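Local atomic coordinates of penicillin-binding protein PbpB (Mycobacterium tuberculosis, PDB entry 6KGU), a protein that synthesises cross-linked peptidoglycan of the cell wall from lipid intermediates and is inactivated by beta-lactam antibiotics such as aztreonam. Residues G19-N25 with T192-D198; F265-V270 with W495-A499; E361-P367 with L386-Q392. One frame throughout, in Å; residues are numbered along the deposited sequence.

Contact 1 closes first along the chain, pairing strands 21-22 and 192-195 in a mixed sheet to which the later strands 412-416 and 422-424 also contribute. Contacts 2 and 3 belong to the transpeptidase domain, with 361-367 and 386-392 nested inside the loop that contact 2 closes. The centre of contact 1 lies about 30 Å from that of contact 2 and 27 Å from that of contact 3; nearest atoms are about 17 and 9 Å apart. Contacts 2 and 3 have centres about 12 Å apart and touch: Phe265 N lies 2.9 Å from Met388 O, a probable hydrogen bond. The serine loop of contact 2 therefore packs directly on 386-388 of contact 3.

Contact 1: residues G19-N25 with T192-D198; sequences GSIVDRN and TVVLTLD
Residues 20-23 and 192-195 are extended and run in the same direction, end-to-end vectors 30° apart; Arg24 and Thr196 then turn with helix-like angles. Strands 21-22 and 192-195 pair in parallel, with Ile21 opposite Val193 (CA-CA 4.9 Å) and Val22 opposite Val194 (5.1 Å).

Backbone hydrogen bonds set this register: Val193 N to Ser20 O at 2.9 Å, Val22 N to Val193 O at 3.0 Å, and Leu195 N to Val22 O at 2.9 Å. Past the ladder, Arg24 N skips Leu195 O and donates to Leu197 O at 2.9 Å, leaving sheet register. Ser20 N makes a weak bond to Thr192 OG1 at 3.4 Å.

Apolar contacts fall on both faces of the sheet. Ile21 and Val193 share one face, where Ile21 (m, t) brings CG2 to 3.7 Å from Leu195 CD1 and helix 156-160 packs against Ile21 and Val193. On the other, Val22 (m) and Val194 (t) meet CG2 to CG2 at 3.9 Å.

Arg24, chi1 p and chi2 t, curls so that NH1 donates to Thr196 O at 2.9 Å; NH1 also forms a salt bridge with Glu232. Asp23 (chi1 p) makes an Asx turn, OD1 accepting from Asn25 N at 2.9 Å and also from Asp27 N, while its OD2 accepts from Asn199 N. Asp198 (chi1 t) is the N-cap of helix 199-216.

Flanked by strands 28-36 and 412-416, this parallel centre of a mixed sheet includes part of the dimerisation domain, far from the active-site serine. Main-chain bonds join strands some 170 residues apart; charged side chains hold the turn into the helix.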
loop_
_atom_site.group_PDB
_atom_site.type_symbol
_atom_site.label_atom_id
_atom_site.label_comp_id
_atom_site.label_asym_id
_atom_site.label_seq_id
_atom_site.Cartn_x
_atom_site.Cartn_y
_atom_site.Cartn_z
ATOM N N GLY A 19 18.890 -17.703 14.626
ATOM C CA GLY A 19 18.253 -16.585 15.286
ATOM C C GLY A 19 16.751 -16.550 15.044
ATOM O O GLY A 19 16.192 -17.256 14.199
ATOM N N SER A 20 16.077 -15.715 15.820
ATOM C CA SER A 20 14.628 -15.585 15.775
ATOM C C SER A 20 14.208 -14.413 14.896
ATOM O O SER A 20 14.995 -13.514 14.599
ATOM C CB SER A 20 14.058 -15.397 17.185
ATOM O OG SER A 20 14.291 -16.540 17.987
ATOM N N ILE A 21 12.937 -14.424 14.499
ATOM C CA ILE A 21 12.292 -13.300 13.830
ATOM C C ILE A 21 11.154 -12.858 14.741
ATOM O O ILE A 21 10.259 -13.655 15.043
ATOM C CB ILE A 21 11.763 -13.677 12.430
ATOM C CG1 ILE A 21 12.894 -14.169 11.517
ATOM C CG2 ILE A 21 11.011 -12.482 11.806
ATOM C CD1 ILE A 21 12.436 -14.695 10.149
ATOM N N VAL A 22 11.198 -11.601 15.195
ATOM C CA VAL A 22 10.218 -11.079 16.140
ATOM C C VAL A 22 9.647 -9.781 15.582
ATOM O O VAL A 22 10.213 -9.168 14.679
ATOM C CB VAL A 22 10.828 -10.847 17.551
ATOM C CG1 VAL A 22 11.562 -12.091 18.037
ATOM C CG2 VAL A 22 11.778 -9.646 17.546
ATOM N N ASP A 23 8.510 -9.358 16.136
ATOM C CA ASP A 23 7.896 -8.109 15.711
ATOM C C ASP A 23 8.509 -6.951 16.506
ATOM O O ASP A 23 9.417 -7.146 17.316
ATOM C CB ASP A 23 6.367 -8.191 15.824
ATOM C CG ASP A 23 5.826 -7.898 17.251
ATOM O OD1 ASP A 23 6.591 -7.887 18.235
ATOM O OD2 ASP A 23 4.591 -7.694 17.376
ATOM N N ARG A 24 8.017 -5.725 16.270
ATOM C CA ARG A 24 8.632 -4.542 16.866
ATOM C C ARG A 24 8.614 -4.577 18.394
ATOM O O ARG A 24 9.437 -3.913 19.036
ATOM C CB ARG A 24 7.944 -3.273 16.349
ATOM C CG ARG A 24 6.537 -3.007 16.893
ATOM C CD ARG A 24 5.857 -1.812 16.178
ATOM N NE ARG A 24 6.556 -0.532 16.378
ATOM C CZ ARG A 24 7.227 0.137 15.443
ATOM N NH1 ARG A 24 7.316 -0.322 14.206
ATOM N NH2 ARG A 24 7.811 1.287 15.749
ATOM N N ASN A 25 7.708 -5.348 18.988
ATOM C CA ASN A 25 7.611 -5.474 20.434
ATOM C C ASN A 25 8.177 -6.792 20.940
ATOM O O ASN A 25 7.862 -7.202 22.059
ATOM C CB ASN A 25 6.156 -5.308 20.864
ATOM C CG ASN A 25 5.554 -4.009 20.365
ATOM O OD1 ASN A 25 6.155 -2.941 20.515
ATOM N ND2 ASN A 25 4.368 -4.088 19.776
ATOM N N THR A 192 19.099 -12.103 15.898
ATOM C CA THR A 192 17.649 -11.987 15.872
ATOM C C THR A 192 17.233 -10.770 15.052
ATOM O O THR A 192 17.821 -9.697 15.178
ATOM C CB THR A 192 17.098 -11.892 17.296
ATOM O OG1 THR A 192 17.101 -13.202 17.878
ATOM C CG2 THR A 192 15.662 -11.358 17.299
ATOM N N VAL A 193 16.225 -10.955 14.198
ATOM C CA VAL A 193 15.749 -9.928 13.275
ATOM C C VAL A 193 14.457 -9.329 13.837
ATOM O O VAL A 193 13.456 -10.034 14.002
ATOM C CB VAL A 193 15.536 -10.511 11.864
ATOM C CG1 VAL A 193 14.756 -9.546 10.984
ATOM C CG2 VAL A 193 16.889 -10.858 11.206
ATOM N N VAL A 194 14.476 -8.030 14.131
ATOM C CA VAL A 194 13.327 -7.310 14.683
ATOM C C VAL A 194 12.614 -6.586 13.541
ATOM O O VAL A 194 13.200 -5.710 12.898
ATOM C CB VAL A 194 13.759 -6.306 15.766
ATOM C CG1 VAL A 194 12.538 -5.600 16.360
ATOM C CG2 VAL A 194 14.616 -6.991 16.867
ATOM N N LEU A 195 11.355 -6.942 13.284
ATOM C CA LEU A 195 10.590 -6.317 12.212
ATOM C C LEU A 195 9.880 -5.057 12.707
ATOM O O LEU A 195 9.663 -4.865 13.905
ATOM C CB LEU A 195 9.559 -7.293 11.638
ATOM C CG LEU A 195 10.147 -8.629 11.159
ATOM C CD1 LEU A 195 9.075 -9.551 10.623
ATOM C CD2 LEU A 195 11.214 -8.377 10.089
ATOM N N THR A 196 9.498 -4.201 11.756
ATOM C CA THR A 196 8.622 -3.077 12.073
ATOM C C THR A 196 7.179 -3.505 12.324
ATOM O O THR A 196 6.395 -2.692 12.831
ATOM C CB THR A 196 8.658 -2.047 10.938
ATOM O OG1 THR A 196 8.277 -2.679 9.707
ATOM C CG2 THR A 196 10.058 -1.464 10.777
ATOM N N LEU A 197 6.810 -4.738 11.945
ATOM C CA LEU A 197 5.446 -5.224 12.121
ATOM C C LEU A 197 4.998 -5.135 13.573
ATOM O O LEU A 197 5.781 -5.346 14.504
ATOM C CB LEU A 197 5.309 -6.687 11.665
ATOM C CG LEU A 197 5.537 -7.035 10.189
ATOM C CD1 LEU A 197 5.291 -8.537 9.942
ATOM C CD2 LEU A 197 4.661 -6.176 9.248
ATOM N N ASP A 198 3.722 -4.835 13.752
ATOM C CA ASP A 198 3.035 -4.967 15.027
ATOM C C ASP A 198 2.085 -6.147 14.876
ATOM O O ASP A 198 1.115 -6.070 14.117
ATOM C CB ASP A 198 2.303 -3.670 15.370
ATOM C CG ASP A 198 1.547 -3.741 16.686
ATOM O OD1 ASP A 198 0.881 -4.754 16.951
ATOM O OD2 ASP A 198 1.613 -2.762 17.447
#

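Contact 2: residues F265-V270 with W495-A499; sequences FEPGSV and WITFA. With AZR (2-({[(1Z)-1-(2-amino-1,3-thiazol-4-yl)-2-oxo-2-{[(2S,3S)-1-oxo-3-(sulfoamino)butan-2-yl]amino}ethylidene]amino}oxy)-2-methylpropanoic acid), chain B.
Trp495 and Thr497 lie on the side of strand 493-502 that faces the loop 265-270, where Phe265 and Val270 point back at them; no direct hydrogen bond joins the segments. The nearest CA pair is Val270 and Thr497, at 6.8 Å.

Phe265 (chi1 p, chi2 84°) sets its CB 3.6 Å from the centroid of the six-membered ring of Trp495 (chi1 m, chi2 -58°), a CH-pi contact over the indole face. The phenyl ring runs on along the strand, its CE1 3.6 Å from Thr497 CG2. Val270 (m) presses CG1 to within 3.1 Å of Thr497 OG1. Thr497 adopts p, and its OG1 binds a water at 2.8 Å; that water donates to Pro267 O at 2.7 Å and to Trp495 O at 2.9 Å, filling the gap between loop and strand.

Gly268, with phi of 58°, turns the chain; a CB there would crowd the drug's O9. Ser269 (m) lies in a 3-10 turn with Val270, its OG bonded covalently to AZR C20 at 1.5 Å while its N donates to AZR O9 at 2.7 Å. Glu266 OE1 accepts from AZR N16 at 3.1 Å, and its OE2 accepts from Gly385 N.

The covalent bond makes this the aztreonam acyl-enzyme. Ser269 opens what fits the SxxK motif of penicillin-binding proteins, and its side chain touches Ser324 and Lys475, which fit the SxN and KTG motifs.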
loop_
_atom_site.group_PDB
_atom_site.type_symbol
_atom_site.label_atom_id
_atom_site.label_comp_id
_atom_site.label_asym_id
_atom_site.label_seq_id
_atom_site.Cartn_x
_atom_site.Cartn_y
_atom_site.Cartn_z
ATOM N N PHE A 265 0.262 -3.337 -10.485
ATOM C CA PHE A 265 -1.021 -3.220 -11.172
ATOM C C PHE A 265 -1.181 -1.792 -11.691
ATOM O O PHE A 265 -0.538 -0.860 -11.198
ATOM C CB PHE A 265 -2.185 -3.581 -10.233
ATOM C CG PHE A 265 -2.173 -2.807 -8.935
ATOM C CD1 PHE A 265 -2.728 -1.540 -8.854
ATOM C CD2 PHE A 265 -1.591 -3.341 -7.798
ATOM C CE1 PHE A 265 -2.702 -0.817 -7.679
ATOM C CE2 PHE A 265 -1.570 -2.615 -6.597
ATOM C CZ PHE A 265 -2.134 -1.356 -6.544
ATOM N N GLU A 266 -2.050 -1.625 -12.694
ATOM C CA GLU A 266 -2.435 -0.271 -13.143
ATOM C C GLU A 266 -3.270 0.373 -12.050
ATOM O O GLU A 266 -4.293 -0.193 -11.657
ATOM C CB GLU A 266 -3.238 -0.296 -14.450
ATOM C CG GLU A 266 -2.426 -0.204 -15.718
ATOM C CD GLU A 266 -3.192 0.427 -16.879
ATOM O OE1 GLU A 266 -4.438 0.307 -16.955
ATOM O OE2 GLU A 266 -2.538 1.062 -17.724
ATOM N N PRO A 267 -2.893 1.540 -11.529
ATOM C CA PRO A 267 -3.597 2.084 -10.361
ATOM C C PRO A 267 -4.963 2.695 -10.659
ATOM O O PRO A 267 -5.815 2.759 -9.772
ATOM C CB PRO A 267 -2.627 3.157 -9.857
ATOM C CG PRO A 267 -1.948 3.636 -11.127
ATOM C CD PRO A 267 -1.741 2.373 -11.920
ATOM N N GLY A 268 -5.178 3.204 -11.866
ATOM C CA GLY A 268 -6.369 4.021 -12.048
ATOM C C GLY A 268 -6.355 5.204 -11.091
ATOM O O GLY A 268 -5.300 5.778 -10.797
ATOM N N SER A 269 -7.531 5.533 -10.541
ATOM C CA SER A 269 -7.745 6.847 -9.925
ATOM C C SER A 269 -6.985 7.082 -8.618
ATOM O O SER A 269 -6.905 8.241 -8.174
ATOM C CB SER A 269 -9.237 7.072 -9.666
ATOM O OG SER A 269 -9.926 7.278 -10.895
ATOM N N VAL A 270 -6.449 6.041 -7.964
ATOM C CA VAL A 270 -5.648 6.343 -6.781
ATOM C C VAL A 270 -4.420 7.137 -7.172
ATOM O O VAL A 270 -3.861 7.861 -6.343
ATOM C CB VAL A 270 -5.228 5.096 -5.973
ATOM C CG1 VAL A 270 -6.413 4.552 -5.210
ATOM C CG2 VAL A 270 -4.557 4.029 -6.873
ATOM N N TRP A 495 -9.288 -3.810 -11.161
ATOM C CA TRP A 495 -8.539 -3.656 -9.924
ATOM C C TRP A 495 -9.206 -2.550 -9.126
ATOM O O TRP A 495 -9.300 -1.415 -9.606
ATOM C CB TRP A 495 -7.083 -3.273 -10.155
ATOM C CG TRP A 495 -6.202 -4.373 -10.517
ATOM C CD1 TRP A 495 -5.957 -5.526 -9.804
ATOM C CD2 TRP A 495 -5.401 -4.442 -11.688
ATOM N NE1 TRP A 495 -5.061 -6.318 -10.483
ATOM C CE2 TRP A 495 -4.698 -5.674 -11.641
ATOM C CE3 TRP A 495 -5.209 -3.584 -12.782
ATOM C CZ2 TRP A 495 -3.819 -6.064 -12.646
ATOM C CZ3 TRP A 495 -4.328 -3.974 -13.778
ATOM C CH2 TRP A 495 -3.645 -5.206 -13.705
ATOM N N ILE A 496 -9.638 -2.878 -7.912
ATOM C CA ILE A 496 -10.202 -1.919 -6.968
ATOM C C ILE A 496 -9.123 -1.562 -5.953
ATOM O O ILE A 496 -8.499 -2.454 -5.368
ATOM C CB ILE A 496 -11.436 -2.508 -6.265
ATOM C CG1 ILE A 496 -12.456 -2.980 -7.309
ATOM C CG2 ILE A 496 -12.003 -1.536 -5.217
ATOM C CD1 ILE A 496 -12.785 -2.003 -8.361
ATOM N N THR A 497 -8.924 -0.267 -5.723
ATOM C CA THR A 497 -7.948 0.230 -4.765
ATOM C C THR A 497 -8.595 1.242 -3.837
ATOM O O THR A 497 -9.589 1.883 -4.185
ATOM C CB THR A 497 -6.758 0.904 -5.457
ATOM O OG1 THR A 497 -7.236 1.852 -6.421
ATOM C CG2 THR A 497 -5.885 -0.145 -6.153
ATOM N N PHE A 498 -8.036 1.350 -2.636
ATOM C CA PHE A 498 -8.295 2.476 -1.754
ATOM C C PHE A 498 -6.993 2.786 -1.039
ATOM O O PHE A 498 -6.278 1.871 -0.620
ATOM C CB PHE A 498 -9.414 2.206 -0.709
ATOM C CG PHE A 498 -9.917 3.475 -0.012
ATOM C CD1 PHE A 498 -9.245 4.006 1.081
ATOM C CD2 PHE A 498 -11.035 4.150 -0.485
ATOM C CE1 PHE A 498 -9.691 5.168 1.704
ATOM C CE2 PHE A 498 -11.476 5.325 0.124
ATOM C CZ PHE A 498 -10.799 5.833 1.221
ATOM N N ALA A 499 -6.675 4.067 -0.918
ATOM C CA ALA A 499 -5.545 4.486 -0.101
ATOM C C ALA A 499 -6.025 5.653 0.737
ATOM O O ALA A 499 -6.682 6.553 0.211
ATOM C CB ALA A 499 -4.335 4.892 -0.949
HETATM C C7 AZR B . -14.215 6.270 -12.230
HETATM S S8 AZR B . -7.099 3.311 -15.761
HETATM O O9 AZR B . -10.149 4.963 -10.853
HETATM O O10 AZR B . -11.467 6.084 -15.237
HETATM O O11 AZR B . -13.247 3.486 -15.266
HETATM N N12 AZR B . -12.776 6.609 -10.244
HETATM N N13 AZR B . -11.479 4.912 -13.281
HETATM N N14 AZR B . -11.979 2.953 -15.647
HETATM N N15 AZR B . -9.345 2.054 -16.039
HETATM N N16 AZR B . -7.447 0.759 -16.543
HETATM S S17 AZR B . -13.343 6.023 -8.872
HETATM C C18 AZR B . -12.935 5.878 -11.514
HETATM C C19 AZR B . -11.675 6.043 -12.380
HETATM C C20 AZR B . -10.484 5.989 -11.389
HETATM C C21 AZR B . -11.326 5.032 -14.614
HETATM C C22 AZR B . -11.035 3.747 -15.307
HETATM C C23 AZR B . -14.324 2.627 -15.567
HETATM C C24 AZR B . -9.635 3.336 -15.586
HETATM C C25 AZR B . -8.563 4.146 -15.387
HETATM C C26 AZR B . -8.044 1.898 -16.167
HETATM C C27 AZR B . -14.201 1.446 -14.621
HETATM C C28 AZR B . -15.644 3.352 -15.375
HETATM C C29 AZR B . -14.180 2.180 -17.020
HETATM O O30 AZR B . -13.500 2.764 -17.835
HETATM O O31 AZR B . -14.900 1.138 -17.300
HETATM O O32 AZR B . -14.756 6.126 -8.895
HETATM O O33 AZR B . -12.885 7.016 -7.762
HETATM O O34 AZR B . -12.693 4.791 -8.618
HETATM O O HOH W 1 -7.634 0.863 -9.036
#

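Contact 3: residues E361-P367 with L386-Q392; sequences ESAGLVP and LSMTLLQ
The two segments run antiparallel and meet in a single bridge of the hydrogen-bonded kind, Leu365 with Ser387, CA-CA 5.0 Å: Leu365 N donates to Ser387 O at 3.0 Å and Ser387 N to Leu365 O at 2.9 Å. Val366 faces Leu386 at the same CA separation, and Gly364 draws to 4.5 Å from Met388. Gly364 has phi 71° and psi -165°; a CB there would clash with Ser387 O and Gln392 OE1. Residues 386-388 are extended, and helix 390-401 then begins after Thr389.

Just before the bridge, Ser362 (t) forms an ST turn, its OG accepting from Gly364 N at 3.0 Å. Thr389 (p) and Gln392 (chi1 m, chi2 t) make a capping box: Gln392 N donates to Thr389 OG1 at 3.0 Å and Thr389 N to Gln392 OE1 at 3.0 Å. Gln392 NE2 reaches across to Ala363 O at 3.0 Å and also bonds Gln352 O, so one amide serves both helix start and loop. A water, accepting from Thr389 OG1 at 2.7 Å, donates to Ser362 O at 2.9 Å and to Glu361 OE2 at 2.6 Å; that carboxylate also bonds Thr354 OG1. Apolar contact is looser, Val366 CG2 (chi1 t) lying 4.3 Å from Leu386 CD1 (chi1 p), with helix 338-347 behind both.

Met388 points away from 361-367, and its side chain packs on Pro267 of the serine loop. This is a capping-box helix N-terminus joined to the loop 361-367 by one isolated antiparallel bridge, within the transpeptidase domain beside the drug-binding site.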
loop_
_atom_site.group_PDB
_atom_site.type_symbol
_atom_site.label_atom_id
_atom_site.label_comp_id
_atom_site.label_asym_id
_atom_site.label_seq_id
_atom_site.Cartn_x
_atom_site.Cartn_y
_atom_site.Cartn_z
ATOM N N GLU A 361 10.657 -7.790 -4.529
ATOM C CA GLU A 361 9.965 -6.523 -4.724
ATOM C C GLU A 361 10.027 -6.097 -6.190
ATOM O O GLU A 361 11.108 -6.059 -6.784
ATOM C CB GLU A 361 10.566 -5.415 -3.850
ATOM C CG GLU A 361 9.756 -4.095 -4.022
ATOM C CD GLU A 361 10.356 -2.869 -3.342
ATOM O OE1 GLU A 361 11.536 -2.902 -2.935
ATOM O OE2 GLU A 361 9.626 -1.858 -3.232
ATOM N N SER A 362 8.873 -5.766 -6.773
ATOM C CA SER A 362 8.854 -5.231 -8.129
ATOM C C SER A 362 9.075 -3.723 -8.103
ATOM O O SER A 362 8.734 -3.039 -7.136
ATOM C CB SER A 362 7.525 -5.558 -8.820
ATOM O OG SER A 362 7.383 -4.824 -10.020
ATOM N N ALA A 363 9.664 -3.206 -9.176
ATOM C CA ALA A 363 9.851 -1.772 -9.328
ATOM C C ALA A 363 8.644 -1.079 -9.933
ATOM O O ALA A 363 8.604 0.161 -9.958
ATOM C CB ALA A 363 11.073 -1.480 -10.217
ATOM N N GLY A 364 7.679 -1.838 -10.438
ATOM C CA GLY A 364 6.600 -1.237 -11.179
ATOM C C GLY A 364 7.125 -0.756 -12.524
ATOM O O GLY A 364 8.214 -1.112 -12.955
ATOM N N LEU A 365 6.332 0.086 -13.179
ATOM C CA LEU A 365 6.700 0.570 -14.501
ATOM C C LEU A 365 6.120 1.952 -14.732
ATOM O O LEU A 365 4.908 2.143 -14.595
ATOM C CB LEU A 365 6.206 -0.380 -15.591
ATOM C CG LEU A 365 7.025 -0.224 -16.879
ATOM C CD1 LEU A 365 8.525 -0.299 -16.542
ATOM C CD2 LEU A 365 6.629 -1.287 -17.891
ATOM N N VAL A 366 6.990 2.896 -15.096
ATOM C CA VAL A 366 6.599 4.252 -15.453
ATOM C C VAL A 366 7.341 4.639 -16.729
ATOM O O VAL A 366 8.568 4.770 -16.711
ATOM C CB VAL A 366 6.919 5.269 -14.344
ATOM C CG1 VAL A 366 6.516 6.671 -14.794
ATOM C CG2 VAL A 366 6.261 4.893 -13.010
ATOM N N PRO A 367 6.657 4.872 -17.843
ATOM C CA PRO A 367 7.357 5.283 -19.084
ATOM C C PRO A 367 8.082 6.605 -18.903
ATOM O O PRO A 367 7.470 7.620 -18.532
ATOM C CB PRO A 367 6.220 5.404 -20.112
ATOM C CG PRO A 367 4.988 5.585 -19.309
ATOM C CD PRO A 367 5.199 4.844 -18.006
ATOM N N LEU A 386 0.707 3.005 -16.546
ATOM C CA LEU A 386 1.815 2.775 -15.640
ATOM C C LEU A 386 1.353 1.718 -14.654
ATOM O O LEU A 386 0.158 1.402 -14.571
ATOM C CB LEU A 386 2.245 4.056 -14.910
ATOM C CG LEU A 386 1.399 4.576 -13.743
ATOM C CD1 LEU A 386 2.067 5.773 -13.090
ATOM C CD2 LEU A 386 -0.011 4.956 -14.211
ATOM N N SER A 387 2.303 1.167 -13.905
ATOM C CA SER A 387 1.950 0.173 -12.905
ATOM C C SER A 387 2.756 0.427 -11.648
ATOM O O SER A 387 3.859 0.978 -11.702
ATOM C CB SER A 387 2.185 -1.255 -13.427
ATOM O OG SER A 387 3.567 -1.503 -13.536
ATOM N N MET A 388 2.199 0.007 -10.509
ATOM C CA MET A 388 2.853 0.181 -9.225
ATOM C C MET A 388 2.426 -0.960 -8.324
ATOM O O MET A 388 1.370 -1.561 -8.521
ATOM C CB MET A 388 2.473 1.515 -8.560
ATOM C CG MET A 388 0.971 1.605 -8.192
ATOM S SD MET A 388 0.456 3.238 -7.580
ATOM C CE MET A 388 0.771 4.254 -9.033
ATOM N N THR A 389 3.237 -1.217 -7.307
ATOM C CA THR A 389 2.867 -2.147 -6.259
ATOM C C THR A 389 1.973 -1.472 -5.225
ATOM O O THR A 389 1.883 -0.243 -5.135
ATOM C CB THR A 389 4.112 -2.713 -5.585
ATOM O OG1 THR A 389 4.792 -1.659 -4.908
ATOM C CG2 THR A 389 5.052 -3.318 -6.637
ATOM N N LEU A 390 1.296 -2.308 -4.436
ATOM C CA LEU A 390 0.545 -1.814 -3.289
ATOM C C LEU A 390 1.431 -1.004 -2.351
ATOM O O LEU A 390 1.003 0.026 -1.812
ATOM C CB LEU A 390 -0.094 -2.991 -2.534
ATOM C CG LEU A 390 -1.093 -2.561 -1.450
ATOM C CD1 LEU A 390 -2.115 -1.616 -2.044
ATOM C CD2 LEU A 390 -1.802 -3.776 -0.804
ATOM N N LEU A 391 2.668 -1.462 -2.127
ATOM C CA LEU A 391 3.553 -0.737 -1.216
ATOM C C LEU A 391 3.913 0.639 -1.771
ATOM O O LEU A 391 3.925 1.633 -1.032
ATOM C CB LEU A 391 4.823 -1.557 -0.944
ATOM C CG LEU A 391 5.826 -0.896 -0.003
ATOM C CD1 LEU A 391 5.221 -0.661 1.391
ATOM C CD2 LEU A 391 7.106 -1.740 0.093
ATOM N N GLN A 392 4.252 0.705 -3.068
ATOM C CA GLN A 392 4.502 1.992 -3.715
ATOM C C GLN A 392 3.286 2.913 -3.608
ATOM O O GLN A 392 3.416 4.102 -3.305
ATOM C CB GLN A 392 4.846 1.774 -5.190
ATOM C CG GLN A 392 6.247 1.233 -5.428
ATOM C CD GLN A 392 6.507 0.975 -6.890
ATOM O OE1 GLN A 392 5.604 0.554 -7.613
ATOM N NE2 GLN A 392 7.748 1.212 -7.337
HETATM O O HOH W 2 7.526 -1.823 -4.745
#